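Local atomic coordinates of HAD hydrolase, family IA, variant 3 (Entamoeba histolytica, PDB entry 6W04), a protein that is probably a magnesium-dependent hydrolase of the haloacid dehalogenase superfamily, with no substrate established. Residues A[8-13]-A[119-125]; A[73-77]-A[112-118]; A[184-188]-A[201-207]. The contacts are given in a common frame with arbitrary orientation. Where two conformers were deposited one is given. Numbering follows the deposited sequence.

Interaction 1: A[8-13]-A[119-125]; sequences FNGTLI and FIQKYHL. With MG (magnesium ion), chain B.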
loop_
_atom_site.group_PDB
_atom_site.type_symbol
_atom_site.label_atom_id
_atom_site.label_comp_id
_atom_site.label_asym_id
_atom_site.label_seq_id
_atom_site.Cartn_x
_atom_site.Cartn_y
_atom_site.Cartn_z
ATOM N N PHE A 8 -2.652 1.501 -0.779
ATOM C CA PHE A 8 -2.378 2.925 -0.938
ATOM C C PHE A 8 -0.912 3.203 -1.257
ATOM O O PHE A 8 -0.604 3.608 -2.385
ATOM C CB PHE A 8 -2.859 3.715 0.271
ATOM C CG PHE A 8 -2.905 5.192 0.007
ATOM C CD1 PHE A 8 -3.992 5.752 -0.651
ATOM C CD2 PHE A 8 -1.823 5.997 0.322
ATOM C CE1 PHE A 8 -4.028 7.104 -0.944
ATOM C CE2 PHE A 8 -1.855 7.353 0.048
ATOM C CZ PHE A 8 -2.956 7.901 -0.590
ATOM N N ASN A 9 0.011 2.983 -0.311
ATOM C CA ASN A 9 1.422 3.297 -0.532
ATOM C C ASN A 9 2.014 2.425 -1.632
ATOM O O ASN A 9 1.946 1.197 -1.572
ATOM C CB ASN A 9 2.203 3.090 0.764
ATOM C CG ASN A 9 1.636 3.905 1.901
ATOM O OD1 ASN A 9 0.916 3.393 2.768
ATOM N ND2 ASN A 9 1.916 5.198 1.876
ATOM N N GLY A 10 2.622 3.065 -2.627
ATOM C CA GLY A 10 3.228 2.351 -3.738
ATOM C C GLY A 10 2.246 1.937 -4.807
ATOM O O GLY A 10 2.669 1.509 -5.880
ATOM N N THR A 11 0.952 2.088 -4.553
ATOM C CA THR A 11 -0.103 1.690 -5.473
ATOM C C THR A 11 -0.908 2.898 -5.938
ATOM O O THR A 11 -0.958 3.173 -7.142
ATOM C CB THR A 11 -1.005 0.643 -4.777
ATOM O OG1 THR A 11 -0.259 -0.565 -4.546
ATOM C CG2 THR A 11 -2.241 0.322 -5.621
ATOM N N LEU A 12 -1.539 3.637 -5.016
ATOM C CA LEU A 12 -2.253 4.857 -5.385
ATOM C C LEU A 12 -1.357 6.087 -5.409
ATOM O O LEU A 12 -1.660 7.048 -6.131
ATOM C CB LEU A 12 -3.430 5.094 -4.428
ATOM C CG LEU A 12 -4.668 4.243 -4.734
ATOM C CD1 LEU A 12 -5.740 4.415 -3.670
ATOM C CD2 LEU A 12 -5.253 4.579 -6.140
ATOM N N ILE A 13 -0.271 6.098 -4.636
ATOM C CA ILE A 13 0.769 7.115 -4.769
ATOM C C ILE A 13 2.125 6.418 -4.870
ATOM O O ILE A 13 2.352 5.395 -4.224
ATOM C CB ILE A 13 0.750 8.125 -3.596
ATOM C CG1 ILE A 13 1.001 7.446 -2.234
ATOM C CG2 ILE A 13 -0.573 8.910 -3.566
ATOM C CD1 ILE A 13 1.199 8.500 -1.074
ATOM N N PHE A 119 -2.884 11.370 4.331
ATOM C CA PHE A 119 -3.411 10.940 3.034
ATOM C C PHE A 119 -4.767 11.572 2.750
ATOM O O PHE A 119 -4.994 12.108 1.657
ATOM C CB PHE A 119 -3.555 9.416 2.969
ATOM C CG PHE A 119 -2.294 8.651 3.213
ATOM C CD1 PHE A 119 -1.047 9.224 3.025
ATOM C CD2 PHE A 119 -2.369 7.315 3.604
ATOM C CE1 PHE A 119 0.105 8.474 3.268
ATOM C CE2 PHE A 119 -1.235 6.570 3.837
ATOM C CZ PHE A 119 0.006 7.144 3.665
ATOM N N ILE A 120 -5.695 11.483 3.715
ATOM C CA ILE A 120 -7.035 12.051 3.544
ATOM C C ILE A 120 -6.950 13.555 3.347
ATOM O O ILE A 120 -7.580 14.120 2.450
ATOM C CB ILE A 120 -7.930 11.700 4.750
ATOM C CG1 ILE A 120 -8.130 10.180 4.828
ATOM C CG2 ILE A 120 -9.267 12.443 4.671
ATOM C CD1 ILE A 120 -8.702 9.694 6.169
ATOM N N GLN A 121 -6.173 14.224 4.199
ATOM C CA GLN A 121 -6.014 15.668 4.120
ATOM C C GLN A 121 -5.445 16.090 2.765
ATOM O O GLN A 121 -5.993 16.968 2.086
ATOM C CB GLN A 121 -5.094 16.110 5.263
ATOM C CG GLN A 121 -5.383 17.426 5.932
ATOM C CD GLN A 121 -4.721 17.517 7.320
ATOM O OE1 GLN A 121 -5.061 18.390 8.118
ATOM N NE2 GLN A 121 -3.776 16.603 7.608
ATOM N N LYS A 122 -4.340 15.467 2.355
ATOM C CA LYS A 122 -3.616 15.921 1.164
ATOM C C LYS A 122 -4.364 15.556 -0.115
ATOM O O LYS A 122 -4.388 16.335 -1.071
ATOM C CB LYS A 122 -2.200 15.306 1.146
ATOM C CG LYS A 122 -1.372 15.701 -0.087
ATOM C CD LYS A 122 0.063 15.133 -0.029
ATOM C CE LYS A 122 0.895 15.658 -1.233
ATOM N NZ LYS A 122 1.148 17.133 -1.141
ATOM N N TYR A 123 -4.976 14.382 -0.162
ATOM C CA TYR A 123 -5.564 13.916 -1.404
ATOM C C TYR A 123 -7.079 14.066 -1.467
ATOM O O TYR A 123 -7.677 13.656 -2.467
ATOM C CB TYR A 123 -5.146 12.458 -1.651
ATOM C CG TYR A 123 -3.640 12.371 -1.818
ATOM C CD1 TYR A 123 -3.026 12.921 -2.936
ATOM C CD2 TYR A 123 -2.827 11.798 -0.834
ATOM C CE1 TYR A 123 -1.628 12.884 -3.096
ATOM C CE2 TYR A 123 -1.429 11.779 -0.981
ATOM C CZ TYR A 123 -0.842 12.322 -2.116
ATOM O OH TYR A 123 0.529 12.293 -2.314
ATOM N N HIS A 124 -7.710 14.671 -0.460
ATOM C CA HIS A 124 -9.164 14.916 -0.493
ATOM C C HIS A 124 -9.931 13.616 -0.695
ATOM O O HIS A 124 -10.910 13.555 -1.437
ATOM C CB HIS A 124 -9.527 15.931 -1.578
ATOM C CG HIS A 124 -8.618 17.115 -1.600
ATOM N ND1 HIS A 124 -8.478 17.959 -0.518
ATOM C CD2 HIS A 124 -7.779 17.580 -2.556
ATOM C CE1 HIS A 124 -7.608 18.909 -0.818
ATOM N NE2 HIS A 124 -7.169 18.701 -2.047
ATOM N N LEU A 125 -9.478 12.566 -0.014
ATOM C CA LEU A 125 -10.011 11.231 -0.250
ATOM C C LEU A 125 -11.502 11.126 0.024
ATOM O O LEU A 125 -12.160 10.252 -0.550
ATOM C CB LEU A 125 -9.241 10.219 0.587
ATOM C CG LEU A 125 -7.805 9.946 0.142
ATOM C CD1 LEU A 125 -7.226 8.867 1.063
ATOM C CD2 LEU A 125 -7.717 9.519 -1.353
HETATM MG MG MG B . 1.884 -0.853 -1.064
HETATM O O HOH W 1 1.637 -2.898 -0.510
HETATM O O HOH W 2 4.066 -0.582 -0.906
#

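Interaction 2: A[73-77]-A[112-118]; sequences ENLYR and DWGNVQV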
loop_
_atom_site.group_PDB
_atom_site.type_symbol
_atom_site.label_atom_id
_atom_site.label_comp_id
_atom_site.label_asym_id
_atom_site.label_seq_id
_atom_site.Cartn_x
_atom_site.Cartn_y
_atom_site.Cartn_z
ATOM N N GLU A 73 8.091 8.245 10.719
ATOM C CA GLU A 73 6.817 8.555 10.081
ATOM C C GLU A 73 6.479 10.033 10.172
ATOM O O GLU A 73 5.868 10.575 9.244
ATOM C CB GLU A 73 5.679 7.698 10.667
ATOM C CG GLU A 73 5.861 6.196 10.412
ATOM C CD GLU A 73 5.870 5.739 8.924
ATOM O OE1 GLU A 73 5.945 6.546 7.970
ATOM O OE2 GLU A 73 5.816 4.512 8.710
ATOM N N ASN A 74 6.874 10.702 11.258
ATOM C CA ASN A 74 6.720 12.148 11.312
ATOM C C ASN A 74 7.507 12.832 10.191
ATOM O O ASN A 74 7.010 13.777 9.561
ATOM C CB ASN A 74 7.158 12.659 12.683
ATOM C CG ASN A 74 7.198 14.156 12.747
ATOM O OD1 ASN A 74 8.229 14.745 13.062
ATOM N ND2 ASN A 74 6.077 14.788 12.425
ATOM N N LEU A 75 8.736 12.382 9.936
ATOM C CA LEU A 75 9.505 12.946 8.822
ATOM C C LEU A 75 8.796 12.677 7.493
ATOM O O LEU A 75 8.623 13.581 6.669
ATOM C CB LEU A 75 10.929 12.388 8.819
ATOM C CG LEU A 75 11.898 12.749 7.666
ATOM C CD1 LEU A 75 12.000 14.258 7.426
ATOM C CD2 LEU A 75 13.325 12.176 7.930
ATOM N N TYR A 76 8.338 11.443 7.288
ATOM C CA TYR A 76 7.640 11.091 6.055
ATOM C C TYR A 76 6.392 11.946 5.835
ATOM O O TYR A 76 6.182 12.481 4.735
ATOM C CB TYR A 76 7.286 9.602 6.083
ATOM C CG TYR A 76 6.243 9.207 5.074
ATOM C CD1 TYR A 76 6.587 9.015 3.735
ATOM C CD2 TYR A 76 4.910 9.027 5.448
ATOM C CE1 TYR A 76 5.615 8.665 2.785
ATOM C CE2 TYR A 76 3.930 8.648 4.507
ATOM C CZ TYR A 76 4.319 8.476 3.166
ATOM O OH TYR A 76 3.390 8.114 2.212
ATOM N N ARG A 77 5.545 12.079 6.865
ATOM C CA ARG A 77 4.308 12.851 6.730
ATOM C C ARG A 77 4.588 14.288 6.354
ATOM O O ARG A 77 3.861 14.879 5.551
ATOM C CB ARG A 77 3.517 12.860 8.037
ATOM C CG ARG A 77 2.858 11.599 8.356
ATOM C CD ARG A 77 2.327 11.671 9.764
ATOM N NE ARG A 77 2.480 10.371 10.379
ATOM C CZ ARG A 77 2.776 10.182 11.654
ATOM N NH1 ARG A 77 2.899 8.950 12.106
ATOM N NH2 ARG A 77 2.940 11.223 12.467
ATOM N N ASP A 112 -0.322 3.408 9.656
ATOM C CA ASP A 112 -1.037 3.768 10.877
ATOM C C ASP A 112 -1.929 4.987 10.635
ATOM O O ASP A 112 -1.880 5.627 9.587
ATOM C CB ASP A 112 -0.060 4.046 12.026
ATOM C CG ASP A 112 0.828 5.291 11.814
ATOM O OD1 ASP A 112 0.716 6.058 10.821
ATOM O OD2 ASP A 112 1.686 5.502 12.697
ATOM N N TRP A 113 -2.744 5.327 11.640
ATOM C CA TRP A 113 -3.668 6.452 11.469
ATOM C C TRP A 113 -2.929 7.764 11.194
ATOM O O TRP A 113 -3.398 8.595 10.400
ATOM C CB TRP A 113 -4.556 6.622 12.704
ATOM C CG TRP A 113 -5.299 7.913 12.587
ATOM C CD1 TRP A 113 -5.034 9.091 13.242
ATOM C CD2 TRP A 113 -6.396 8.183 11.697
ATOM N NE1 TRP A 113 -5.927 10.064 12.836
ATOM C CE2 TRP A 113 -6.775 9.528 11.895
ATOM C CE3 TRP A 113 -7.109 7.406 10.773
ATOM C CZ2 TRP A 113 -7.809 10.123 11.171
ATOM C CZ3 TRP A 113 -8.157 7.998 10.058
ATOM C CH2 TRP A 113 -8.487 9.349 10.262
ATOM N N GLY A 114 -1.799 7.994 11.871
ATOM C CA GLY A 114 -1.030 9.211 11.614
ATOM C C GLY A 114 -0.840 9.490 10.133
ATOM O O GLY A 114 -1.092 10.604 9.648
ATOM N N ASN A 115 -0.396 8.478 9.386
ATOM C CA ASN A 115 -0.161 8.664 7.951
ATOM C C ASN A 115 -1.479 8.803 7.195
ATOM O O ASN A 115 -1.596 9.637 6.280
ATOM C CB ASN A 115 0.671 7.490 7.396
ATOM C CG ASN A 115 2.133 7.588 7.754
ATOM O OD1 ASN A 115 2.565 8.545 8.401
ATOM N ND2 ASN A 115 2.918 6.585 7.340
ATOM N N VAL A 116 -2.496 8.020 7.585
ATOM C CA VAL A 116 -3.778 8.050 6.883
ATOM C C VAL A 116 -4.409 9.433 6.996
ATOM O O VAL A 116 -5.016 9.939 6.046
ATOM C CB VAL A 116 -4.718 6.957 7.434
ATOM C CG1 VAL A 116 -6.123 7.149 6.886
ATOM C CG2 VAL A 116 -4.201 5.545 7.092
ATOM N N GLN A 117 -4.276 10.062 8.167
ATOM C CA GLN A 117 -4.752 11.430 8.342
ATOM C C GLN A 117 -4.139 12.354 7.297
ATOM O O GLN A 117 -4.829 13.198 6.714
ATOM C CB GLN A 117 -4.423 11.902 9.764
ATOM C CG GLN A 117 -4.999 13.249 10.158
ATOM C CD GLN A 117 -4.852 13.554 11.652
ATOM O OE1 GLN A 117 -5.468 12.911 12.507
ATOM N NE2 GLN A 117 -4.065 14.559 11.962
ATOM N N VAL A 118 -2.846 12.194 7.029
ATOM C CA VAL A 118 -2.199 13.020 6.013
ATOM C C VAL A 118 -2.732 12.673 4.626
ATOM O O VAL A 118 -3.026 13.570 3.820
ATOM C CB VAL A 118 -0.665 12.863 6.116
ATOM C CG1 VAL A 118 0.039 13.414 4.880
ATOM C CG2 VAL A 118 -0.177 13.607 7.350
#

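Interaction 3: A[184-188]-A[201-207]; sequences PIGIA and GCNLAIH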
loop_
_atom_site.group_PDB
_atom_site.type_symbol
_atom_site.label_atom_id
_atom_site.label_comp_id
_atom_site.label_asym_id
_atom_site.label_seq_id
_atom_site.Cartn_x
_atom_site.Cartn_y
_atom_site.Cartn_z
ATOM N N PRO A 184 -5.519 -10.510 -7.507
ATOM C CA PRO A 184 -4.643 -9.334 -7.481
ATOM C C PRO A 184 -4.213 -8.890 -8.868
ATOM O O PRO A 184 -3.991 -9.694 -9.780
ATOM C CB PRO A 184 -3.428 -9.834 -6.679
ATOM C CG PRO A 184 -3.311 -11.299 -7.108
ATOM C CD PRO A 184 -4.747 -11.770 -7.428
ATOM N N ILE A 185 -4.091 -7.576 -9.014
ATOM C CA ILE A 185 -3.498 -6.948 -10.193
ATOM C C ILE A 185 -2.322 -6.117 -9.694
ATOM O O ILE A 185 -2.490 -5.255 -8.823
ATOM C CB ILE A 185 -4.510 -6.081 -10.962
ATOM C CG1 ILE A 185 -5.680 -6.943 -11.465
ATOM C CG2 ILE A 185 -3.811 -5.329 -12.101
ATOM C CD1 ILE A 185 -6.781 -6.172 -12.238
ATOM N N GLY A 186 -1.127 -6.400 -10.212
ATOM C CA GLY A 186 0.060 -5.725 -9.714
ATOM C C GLY A 186 0.168 -4.322 -10.287
ATOM O O GLY A 186 -0.244 -4.055 -11.418
ATOM N N ILE A 187 0.687 -3.405 -9.463
ATOM C CA ILE A 187 1.027 -2.053 -9.896
ATOM C C ILE A 187 2.545 -1.967 -9.957
ATOM O O ILE A 187 3.226 -2.158 -8.939
ATOM C CB ILE A 187 0.448 -0.978 -8.962
ATOM C CG1 ILE A 187 -1.088 -0.955 -9.030
ATOM C CG2 ILE A 187 0.990 0.386 -9.342
ATOM C CD1 ILE A 187 -1.656 -0.677 -10.420
ATOM N N ALA A 188 3.083 -1.677 -11.149
ATOM C CA ALA A 188 4.534 -1.722 -11.373
ATOM C C ALA A 188 5.224 -0.415 -10.950
ATOM O O ALA A 188 5.916 0.245 -11.724
ATOM C CB ALA A 188 4.820 -2.050 -12.840
ATOM N N GLY A 201 -0.076 -16.747 -9.212
ATOM C CA GLY A 201 -1.360 -16.175 -8.858
ATOM C C GLY A 201 -1.522 -14.714 -9.223
ATOM O O GLY A 201 -2.618 -14.160 -9.032
ATOM N N CYS A 202 -0.466 -14.061 -9.716
ATOM C CA CYS A 202 -0.562 -12.714 -10.274
ATOM C C CYS A 202 -0.511 -12.848 -11.787
ATOM O O CYS A 202 0.517 -13.245 -12.345
ATOM C CB CYS A 202 0.563 -11.809 -9.780
ATOM S SG CYS A 202 0.502 -10.137 -10.514
ATOM N N ASN A 203 -1.615 -12.523 -12.455
ATOM C CA ASN A 203 -1.722 -12.794 -13.881
ATOM C C ASN A 203 -1.956 -11.540 -14.701
ATOM O O ASN A 203 -2.171 -11.634 -15.911
ATOM C CB ASN A 203 -2.819 -13.823 -14.128
ATOM C CG ASN A 203 -2.502 -15.132 -13.460
ATOM O OD1 ASN A 203 -1.516 -15.778 -13.798
ATOM N ND2 ASN A 203 -3.311 -15.516 -12.487
ATOM N N LEU A 204 -1.897 -10.376 -14.075
ATOM C CA LEU A 204 -1.992 -9.111 -14.779
ATOM C C LEU A 204 -1.252 -8.081 -13.942
ATOM O O LEU A 204 -1.393 -8.063 -12.720
ATOM C CB LEU A 204 -3.452 -8.688 -14.989
ATOM C CG LEU A 204 -3.675 -7.519 -15.952
ATOM C CD1 LEU A 204 -3.493 -7.970 -17.389
ATOM C CD2 LEU A 204 -5.059 -6.937 -15.755
ATOM N N ALA A 205 -0.433 -7.261 -14.590
ATOM C CA ALA A 205 0.220 -6.158 -13.900
ATOM C C ALA A 205 0.241 -4.974 -14.852
ATOM O O ALA A 205 0.269 -5.152 -16.072
ATOM C CB ALA A 205 1.635 -6.545 -13.433
ATOM N N ILE A 206 0.172 -3.761 -14.296
ATOM C CA ILE A 206 0.088 -2.550 -15.101
ATOM C C ILE A 206 0.976 -1.471 -14.501
ATOM O O ILE A 206 1.372 -1.531 -13.330
ATOM C CB ILE A 206 -1.358 -2.022 -15.226
ATOM C CG1 ILE A 206 -1.907 -1.692 -13.833
ATOM C CG2 ILE A 206 -2.224 -3.027 -15.979
ATOM C CD1 ILE A 206 -3.340 -1.193 -13.810
ATOM N N HIS A 207 1.262 -0.457 -15.326
ATOM C CA HIS A 207 2.075 0.666 -14.863
ATOM C C HIS A 207 1.226 1.711 -14.157
ATOM O O HIS A 207 1.618 2.222 -13.103
ATOM C CB HIS A 207 2.841 1.291 -16.030
ATOM C CG HIS A 207 3.878 0.387 -16.617
ATOM N ND1 HIS A 207 3.706 -0.266 -17.820
ATOM C CD2 HIS A 207 5.096 0.011 -16.156
ATOM C CE1 HIS A 207 4.775 -1.002 -18.077
ATOM N NE2 HIS A 207 5.633 -0.850 -17.085
HETATM O O HOH W 3 -4.022 -11.696 -11.280
#

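Interaction 1: A[8-13]-A[119-125]
Aromatic packing dominates this buried contact between the loop after strand 3-7 and the C-terminal end of helix 113-123. The rings of Phe8 and Phe119 form an offset stack, centroids 4.4 Å apart and planes inclined by 25°, with Phe8 CE2 3.4 Å from Phe119 CG. Apolar contacts complete the fit: Phe8 CZ meets Tyr123 CD2 at 3.9 Å, Leu125 CD1 lies 4.2 Å from Phe8 CE1, and Ile13 CG2 makes a CH-pi contact over the Tyr123 ring, 4.1 Å from its centroid. No hydrogen bond crosses; Asn9 ND2 and OD1 bond Asp15 and Ser111, and the Tyr123 hydroxyl bonds the Ile85 carbonyl. The loop contributes one metal ligand: Asn9 O binds the magnesium at 2.1 Å, alongside Asp7, Asp169 and waters. Asp7 to Thr11 read DFNGT, matching the HAD signature DxDGT with asparagine at the second aspartate. Asn9 O thus serves the metal, whereas the contact with the helix end is essentially apolar, made mainly by Phe8 and Ile13, with Phe8 also reaching Leu125.

Interaction 2: A[73-77]-A[112-118]
Asn115 uses both ends of its amide to join the two helices: Arg77 NE donates to Asn115 OD1 at 2.7 Å, and Asn115 ND2 donates to Glu73 OE1 at 3.1 Å, almost straight. Next comes a long salt bridge, Arg77 NH1 to Asp112 OD2 at 3.7 Å; NH1 also pairs with Glu70. Asp112 is also the N-cap of helix 113-123, and its OD1 accepts from Asn115 N at 3.0 Å. Helix 62-82 belongs to the helical insert that follows the first strand, consistent with the cap of family IA HAD proteins, and helix 113-123 follows strand 105-112 of the core, so these bonds would link the probable cap to the core. The segment axes run 5° from parallel, 10.1 Å apart. Gly114 CA sits over a face of the Arg77 guanidinium, where an ideal CB would clash with NH1. Farther out, Arg77 CG packs on Val118 CG2 at 3.8 Å, and Tyr76 CE2 lies 3.6 Å from Asn115 ND2, with the Tyr76 hydroxyl bonded to Asp15.

Interaction 3: A[184-188]-A[201-207]
Strand 183-187 enters at Pro184, whose ring rests on helix 171-180 and places CG 3.5 Å from Gly201 O. A water bridges its carbonyl to the neighbouring segment, donating to Pro184 O at 2.5 Å and accepting from Asn203 N at 2.8 Å. Ile185 turns its amide and carbonyl to strand 164-168, while its CD1 packs 4.0 Å from Leu204 CD2. Gly186 then bonds twice across the pair, its N to Leu204 O at 3.0 Å and its O from Ile206 N at 2.9 Å. Here the strands close to 4.2 Å between the CA atoms of Gly186 and Ala205, and an ideal CB on Gly186 would be tight against Ala205 CB. Ile187 shares a sheet face with Ile206, CD1 to CG1 3.6 Å. Finally Ala188 N donates to Ile206 O at 2.8 Å. These bonds pair the two parallel strands of a beta-alpha-beta unit whose connection runs through helix 193-197. Three well-formed backbone bonds thus set the register of this short edge strand.

How the interactions relate
Interactions 1 and 2 share helix 113-123, with centres 11 Å apart; interaction 2 is nested within the chain loop that interaction 1 closes. Tyr76 of helix 62-82, in interaction 2, reaches the loop: its OH packs 3.3 Å from Asn9 ND2 and 3.5 Å from Phe119 CE1, bringing the probable cap beside a metal ligand, although the Tyr76 side chain stays about 10 Å from the magnesium. Interaction 3 meets the same loop, Ile187 CG1 lying 3.8 Å from Thr11 CG2, and the Ile187 side chain is about 8 Å from the ion. Interactions 2 and 3 never touch, their nearest atoms about 14 Å apart, on opposite sides of the chain's centre, yet both touch loop 8-13.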